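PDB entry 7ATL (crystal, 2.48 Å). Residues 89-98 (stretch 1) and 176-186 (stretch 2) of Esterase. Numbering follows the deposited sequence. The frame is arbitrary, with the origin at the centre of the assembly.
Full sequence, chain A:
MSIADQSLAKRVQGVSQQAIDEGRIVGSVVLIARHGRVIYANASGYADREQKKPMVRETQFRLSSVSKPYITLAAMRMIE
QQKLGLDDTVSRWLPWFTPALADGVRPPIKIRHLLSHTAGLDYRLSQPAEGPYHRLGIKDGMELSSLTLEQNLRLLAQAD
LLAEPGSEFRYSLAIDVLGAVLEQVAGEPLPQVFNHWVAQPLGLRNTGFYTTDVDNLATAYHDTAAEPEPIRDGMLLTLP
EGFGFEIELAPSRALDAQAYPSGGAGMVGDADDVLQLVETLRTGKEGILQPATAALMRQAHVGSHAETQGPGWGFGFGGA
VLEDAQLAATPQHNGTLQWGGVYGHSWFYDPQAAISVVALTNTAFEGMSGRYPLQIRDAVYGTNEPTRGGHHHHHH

Stretch 1, residues 89-98: TVSRWLPWFT
Stretch 2 (176-186) DVLGAVLEQVA

A methyl group sits almost exactly on the axis of an indole ring: Val-185 CG2 lies 3.6 Å from the centroid of the six-membered ring of Trp-93, only 4° off the ring normal, a CH-pi contact over the face. Trp-93 (chi1 -67°, chi2 104°) points its CA-to-CB bond toward the helix that runs through residues 176-186, having begun earlier in the chain, with i to i+4 bonds such as Val-185 N to Val-181 O at 3.0 Å. The CA atoms come nearest each other here, Trp-93 CA lying 5.7 Å from Val-181 CA. Val-181 CG1 approaches the indole obliquely, 3.8 Å from Trp-93 CG; Val-181 (167°) and Val-185 (174°) are both t.

Residues 90-93 have helical phi/psi; Trp-93 N and Leu-94 N both donate to Val-90 O at 2.8 Å. Leu-94 (-121/85) then leads into a type I turn to Phe-97, closed by Phe-97 N to Leu-94 O at 2.8 Å.

The Leu-94 side chain (m, t) starts sideways but brings its end nearer the helix, placing CD1 3.9 Å from Ala-180 CB. Val-177 (t) receives Val-90 (t), CG1 to CG1 at 3.9 Å. Val-177 CG1 lies over one face of the Phe-97 ring (chi1 -161°, chi2 84°), while Val-177 CG2 comes 3.9 Å from Phe-97 CZ.

No hydrogen bond crosses the contact. Even Gln-184 (m, m) approaches through carbon, its CG 3.3 Å from Trp-93 O. The contact buries 445 Å², both sides summed.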

ATOM      1  N   THR A  89      -6.910  -4.704 -22.383  1.00 26.04           N
ATOM      2  CA  THR A  89      -7.550  -3.395 -22.123  1.00 24.94           C
ATOM      3  C   THR A  89      -8.398  -3.527 -20.858  1.00 23.96           C
ATOM      4  O   THR A  89      -8.781  -4.651 -20.508  1.00 22.70           O
ATOM      5  CB  THR A  89      -8.359  -2.922 -23.330  1.00 24.58           C
ATOM      6  OG1 THR A  89      -9.443  -3.831 -23.504  1.00 22.10           O
ATOM      7  CG2 THR A  89      -7.497  -2.827 -24.572  1.00 25.53           C
ATOM      8  N   VAL A  90      -8.649  -2.410 -20.191  1.00 23.02           N
ATOM      9  CA  VAL A  90      -9.567  -2.372 -19.026  1.00 23.46           C
ATOM     10  C   VAL A  90     -10.984  -2.528 -19.561  1.00 22.92           C
ATOM     11  O   VAL A  90     -11.761  -3.338 -19.012  1.00 23.16           O
ATOM     12  CB  VAL A  90      -9.374  -1.083 -18.207  1.00 23.39           C
ATOM     13  CG1 VAL A  90     -10.410  -0.964 -17.104  1.00 24.02           C
ATOM     14  CG2 VAL A  90      -7.976  -1.010 -17.618  1.00 21.88           C
ATOM     15  N   SER A  91     -11.294  -1.796 -20.622  1.00 23.77           N
ATOM     16  CA  SER A  91     -12.641  -1.788 -21.248  1.00 25.10           C
ATOM     17  C   SER A  91     -13.079  -3.217 -21.639  1.00 25.26           C
ATOM     18  O   SER A  91     -14.286  -3.502 -21.641  1.00 24.85           O
ATOM     19  CB  SER A  91     -12.689  -0.782 -22.397  1.00 26.04           C
ATOM     20  OG  SER A  91     -12.098  -1.266 -23.605  1.00 24.87           O
ATOM     21  N   ARG A  92     -12.140  -4.118 -21.914  1.00 26.40           N
ATOM     22  CA  ARG A  92     -12.443  -5.553 -22.185  1.00 28.92           C
ATOM     23  C   ARG A  92     -13.158  -6.190 -20.982  1.00 27.71           C
ATOM     24  O   ARG A  92     -14.038  -7.046 -21.185  1.00 23.48           O
ATOM     25  CB  ARG A  92     -11.145  -6.311 -22.478  1.00 29.41           C
ATOM     26  CG  ARG A  92     -11.312  -7.806 -22.691  1.00 28.95           C
ATOM     27  CD  ARG A  92     -10.004  -8.367 -23.208  1.00 30.11           C
ATOM     28  NE  ARG A  92      -9.996  -9.813 -23.374  1.00 28.98           N
ATOM     29  CZ  ARG A  92      -9.009 -10.489 -23.951  1.00 26.86           C
ATOM     30  NH1 ARG A  92      -7.944  -9.847 -24.398  1.00 26.99           N
ATOM     31  NH2 ARG A  92      -9.090 -11.799 -24.075  1.00 25.04           N
ATOM     32  N   TRP A  93     -12.775  -5.783 -19.777  1.00 25.98           N
ATOM     33  CA  TRP A  93     -13.285  -6.352 -18.506  1.00 27.05           C
ATOM     34  C   TRP A  93     -14.390  -5.463 -17.902  1.00 27.22           C
ATOM     35  O   TRP A  93     -15.340  -6.012 -17.313  1.00 24.65           O
ATOM     36  CB  TRP A  93     -12.093  -6.563 -17.560  1.00 26.86           C
ATOM     37  CG  TRP A  93     -11.172  -7.627 -18.059  1.00 26.07           C
ATOM     38  CD1 TRP A  93      -9.954  -7.474 -18.655  1.00 26.49           C
ATOM     39  CD2 TRP A  93     -11.459  -9.030 -18.082  1.00 25.43           C
ATOM     40  NE1 TRP A  93      -9.445  -8.696 -19.014  1.00 25.65           N
ATOM     41  CE2 TRP A  93     -10.351  -9.669 -18.666  1.00 26.70           C
ATOM     42  CE3 TRP A  93     -12.530  -9.809 -17.642  1.00 26.38           C
ATOM     43  CZ2 TRP A  93     -10.296 -11.056 -18.808  1.00 27.70           C
ATOM     44  CZ3 TRP A  93     -12.476 -11.177 -17.793  1.00 26.74           C
ATOM     45  CH2 TRP A  93     -11.367 -11.793 -18.363  1.00 25.94           C
ATOM     46  N   LEU A  94     -14.271  -4.135 -18.032  1.00 29.21           N
ATOM     47  CA  LEU A  94     -15.309  -3.156 -17.592  1.00 27.90           C
ATOM     48  C   LEU A  94     -15.761  -2.338 -18.805  1.00 26.21           C
ATOM     49  O   LEU A  94     -15.235  -1.265 -19.044  1.00 24.51           O
ATOM     50  CB  LEU A  94     -14.707  -2.287 -16.475  1.00 26.30           C
ATOM     51  CG  LEU A  94     -14.039  -3.064 -15.343  1.00 26.09           C
ATOM     52  CD1 LEU A  94     -13.322  -2.134 -14.370  1.00 26.91           C
ATOM     53  CD2 LEU A  94     -15.052  -3.920 -14.615  1.00 24.66           C
ATOM     54  N   PRO A  95     -16.735  -2.807 -19.625  1.00 27.59           N
ATOM     55  CA  PRO A  95     -17.022  -2.165 -20.917  1.00 25.40           C
ATOM     56  C   PRO A  95     -17.354  -0.667 -20.827  1.00 25.40           C
ATOM     57  O   PRO A  95     -17.133   0.026 -21.773  1.00 26.67           O
ATOM     58  CB  PRO A  95     -18.203  -2.964 -21.501  1.00 26.92           C
ATOM     59  CG  PRO A  95     -18.281  -4.274 -20.693  1.00 26.94           C
ATOM     60  CD  PRO A  95     -17.572  -4.002 -19.375  1.00 27.62           C
ATOM     61  N   TRP A  96     -17.843  -0.209 -19.677  1.00 25.95           N
ATOM     62  CA  TRP A  96     -18.231   1.197 -19.381  1.00 25.07           C
ATOM     63  C   TRP A  96     -17.035   2.052 -18.901  1.00 26.03           C
ATOM     64  O   TRP A  96     -17.172   3.295 -18.857  1.00 24.79           O
ATOM     65  CB  TRP A  96     -19.359   1.180 -18.344  1.00 25.47           C
ATOM     66  CG  TRP A  96     -19.112   0.245 -17.198  1.00 26.11           C
ATOM     67  CD1 TRP A  96     -19.596  -1.024 -17.062  1.00 24.85           C
ATOM     68  CD2 TRP A  96     -18.297   0.491 -16.034  1.00 25.62           C
ATOM     69  NE1 TRP A  96     -19.142  -1.578 -15.900  1.00 24.97           N
ATOM     70  CE2 TRP A  96     -18.352  -0.677 -15.244  1.00 24.90           C
ATOM     71  CE3 TRP A  96     -17.513   1.568 -15.596  1.00 26.41           C
ATOM     72  CZ2 TRP A  96     -17.677  -0.790 -14.029  1.00 25.81           C
ATOM     73  CZ3 TRP A  96     -16.841   1.458 -14.394  1.00 27.88           C
ATOM     74  CH2 TRP A  96     -16.931   0.295 -13.620  1.00 27.05           C
ATOM     75  N   PHE A  97     -15.901   1.454 -18.520  1.00 25.49           N
ATOM     76  CA  PHE A  97     -14.699   2.223 -18.115  1.00 24.47           C
ATOM     77  C   PHE A  97     -13.903   2.621 -19.360  1.00 24.65           C
ATOM     78  O   PHE A  97     -12.882   1.971 -19.719  1.00 23.02           O
ATOM     79  CB  PHE A  97     -13.840   1.445 -17.118  1.00 25.13           C
ATOM     80  CG  PHE A  97     -12.895   2.337 -16.351  1.00 23.38           C
ATOM     81  CD1 PHE A  97     -13.328   3.011 -15.219  1.00 22.81           C
ATOM     82  CD2 PHE A  97     -11.607   2.550 -16.795  1.00 22.97           C
ATOM     83  CE1 PHE A  97     -12.491   3.881 -14.542  1.00 22.08           C
ATOM     84  CE2 PHE A  97     -10.770   3.413 -16.115  1.00 23.30           C
ATOM     85  CZ  PHE A  97     -11.210   4.060 -14.983  1.00 23.42           C
ATOM     86  N   THR A  98     -14.333   3.714 -19.983  1.00 24.74           N
ATOM     87  CA  THR A  98     -13.753   4.225 -21.245  1.00 25.55           C
ATOM     88  C   THR A  98     -13.502   5.723 -21.137  1.00 26.18           C
ATOM     89  O   THR A  98     -13.952   6.482 -21.988  1.00 26.64           O
ATOM     90  CB  THR A  98     -14.657   3.849 -22.426  1.00 25.92           C
ATOM     91  OG1 THR A  98     -15.986   4.270 -22.146  1.00 24.00           O
ATOM     92  CG2 THR A  98     -14.682   2.362 -22.679  1.00 26.33           C
ATOM     93  N   ASP A 176      -7.734   0.379  -7.433  1.00 23.90           N
ATOM     94  CA  ASP A 176      -9.192   0.273  -7.176  1.00 25.15           C
ATOM     95  C   ASP A 176      -9.844  -0.236  -8.461  1.00 26.31           C
ATOM     96  O   ASP A 176     -10.722  -1.142  -8.376  1.00 28.13           O
ATOM     97  CB  ASP A 176      -9.807   1.590  -6.686  1.00 25.34           C
ATOM     98  CG  ASP A 176      -9.319   2.048  -5.315  1.00 25.85           C
ATOM     99  OD1 ASP A 176      -8.080   2.161  -5.145  1.00 25.61           O
ATOM    100  OD2 ASP A 176     -10.185   2.296  -4.424  1.00 25.62           O
ATOM    101  N   VAL A 177      -9.409   0.287  -9.611  1.00 25.05           N
ATOM    102  CA  VAL A 177      -9.899  -0.182 -10.939  1.00 26.82           C
ATOM    103  C   VAL A 177      -9.503  -1.660 -11.120  1.00 27.87           C
ATOM    104  O   VAL A 177     -10.380  -2.461 -11.500  1.00 28.16           O
ATOM    105  CB  VAL A 177      -9.409   0.719 -12.091  1.00 27.43           C
ATOM    106  CG1 VAL A 177      -9.895   0.207 -13.438  1.00 27.10           C
ATOM    107  CG2 VAL A 177      -9.859   2.159 -11.892  1.00 27.78           C
ATOM    108  N   LEU A 178      -8.256  -2.021 -10.794  1.00 28.10           N
ATOM    109  CA  LEU A 178      -7.733  -3.397 -10.956  1.00 27.28           C
ATOM    110  C   LEU A 178      -8.629  -4.364 -10.182  1.00 26.92           C
ATOM    111  O   LEU A 178      -9.000  -5.421 -10.735  1.00 27.39           O
ATOM    112  CB  LEU A 178      -6.284  -3.448 -10.470  1.00 28.18           C
ATOM    113  CG  LEU A 178      -5.577  -4.796 -10.650  1.00 29.26           C
ATOM    114  CD1 LEU A 178      -5.536  -5.242 -12.108  1.00 27.57           C
ATOM    115  CD2 LEU A 178      -4.179  -4.710 -10.077  1.00 29.03           C
ATOM    116  N   GLY A 179      -9.003  -3.993  -8.961  1.00 27.12           N
ATOM    117  CA  GLY A 179      -9.905  -4.782  -8.098  1.00 26.31           C
ATOM    118  C   GLY A 179     -11.181  -5.166  -8.819  1.00 25.51           C
ATOM    119  O   GLY A 179     -11.543  -6.354  -8.802  1.00 23.68           O
ATOM    120  N   ALA A 180     -11.825  -4.195  -9.464  1.00 25.38           N
ATOM    121  CA  ALA A 180     -13.061  -4.427 -10.237  1.00 26.25           C
ATOM    122  C   ALA A 180     -12.744  -5.326 -11.438  1.00 24.07           C
ATOM    123  O   ALA A 180     -13.514  -6.250 -11.717  1.00 21.75           O
ATOM    124  CB  ALA A 180     -13.679  -3.111 -10.637  1.00 28.24           C
ATOM    125  N   VAL A 181     -11.630  -5.107 -12.120  1.00 23.03           N
ATOM    126  CA  VAL A 181     -11.245  -6.041 -13.213  1.00 24.73           C
ATOM    127  C   VAL A 181     -11.163  -7.461 -12.639  1.00 25.50           C
ATOM    128  O   VAL A 181     -11.744  -8.383 -13.233  1.00 27.13           O
ATOM    129  CB  VAL A 181      -9.918  -5.657 -13.886  1.00 23.78           C
ATOM    130  CG1 VAL A 181      -9.411  -6.793 -14.768  1.00 23.64           C
ATOM    131  CG2 VAL A 181     -10.039  -4.362 -14.666  1.00 23.11           C
ATOM    132  N   LEU A 182     -10.462  -7.637 -11.529  1.00 25.22           N
ATOM    133  CA  LEU A 182     -10.272  -8.975 -10.915  1.00 27.16           C
ATOM    134  C   LEU A 182     -11.630  -9.643 -10.622  1.00 27.97           C
ATOM    135  O   LEU A 182     -11.747 -10.877 -10.837  1.00 31.01           O
ATOM    136  CB  LEU A 182      -9.439  -8.782  -9.647  1.00 28.80           C
ATOM    137  CG  LEU A 182      -7.948  -9.055  -9.777  1.00 28.48           C
ATOM    138  CD1 LEU A 182      -7.364  -8.479 -11.051  1.00 28.09           C
ATOM    139  CD2 LEU A 182      -7.212  -8.549  -8.563  1.00 28.76           C
ATOM    140  N   GLU A 183     -12.633  -8.880 -10.169  1.00 29.42           N
ATOM    141  CA  GLU A 183     -14.028  -9.379  -9.960  1.00 28.34           C
ATOM    142  C   GLU A 183     -14.564  -9.980 -11.266  1.00 26.36           C
ATOM    143  O   GLU A 183     -15.138 -11.078 -11.236  1.00 26.76           O
ATOM    144  CB  GLU A 183     -14.987  -8.274  -9.510  1.00 29.00           C
ATOM    145  CG  GLU A 183     -14.714  -7.752  -8.117  1.00 30.86           C
ATOM    146  CD  GLU A 183     -15.701  -6.702  -7.628  1.00 33.00           C
ATOM    147  OE1 GLU A 183     -16.237  -5.933  -8.491  1.00 28.96           O
ATOM    148  OE2 GLU A 183     -15.927  -6.649  -6.371  1.00 31.93           O
ATOM    149  N   GLN A 184     -14.392  -9.292 -12.384  1.00 24.16           N
ATOM    150  CA  GLN A 184     -14.917  -9.786 -13.676  1.00 25.15           C
ATOM    151  C   GLN A 184     -14.154 -11.040 -14.100  1.00 26.37           C
ATOM    152  O   GLN A 184     -14.804 -11.961 -14.611  1.00 28.71           O
ATOM    153  CB  GLN A 184     -14.842  -8.696 -14.738  1.00 25.26           C
ATOM    154  CG  GLN A 184     -15.678  -7.474 -14.402  1.00 24.50           C
ATOM    155  CD  GLN A 184     -17.098  -7.827 -14.045  1.00 24.09           C
ATOM    156  OE1 GLN A 184     -17.630  -7.377 -13.044  1.00 25.78           O
ATOM    157  NE2 GLN A 184     -17.711  -8.670 -14.841  1.00 23.06           N
ATOM    158  N   VAL A 185     -12.844 -11.103 -13.872  1.00 26.69           N
ATOM    159  CA  VAL A 185     -12.025 -12.294 -14.262  1.00 27.01           C
ATOM    160  C   VAL A 185     -12.499 -13.528 -13.472  1.00 27.94           C
ATOM    161  O   VAL A 185     -12.699 -14.587 -14.107  1.00 26.70           O
ATOM    162  CB  VAL A 185     -10.516 -12.052 -14.063  1.00 26.31           C
ATOM    163  CG1 VAL A 185      -9.709 -13.314 -14.324  1.00 25.21           C
ATOM    164  CG2 VAL A 185      -9.997 -10.886 -14.893  1.00 25.43           C
ATOM    165  N   ALA A 186     -12.703 -13.400 -12.150  1.00 30.27           N
ATOM    166  CA  ALA A 186     -13.019 -14.539 -11.246  1.00 30.89           C
ATOM    167  C   ALA A 186     -14.529 -14.781 -11.103  1.00 30.91           C
ATOM    168  O   ALA A 186     -14.875 -15.860 -10.666  1.00 31.06           O
ATOM    169  CB  ALA A 186     -12.398 -14.322  -9.895  1.00 31.29           C
TER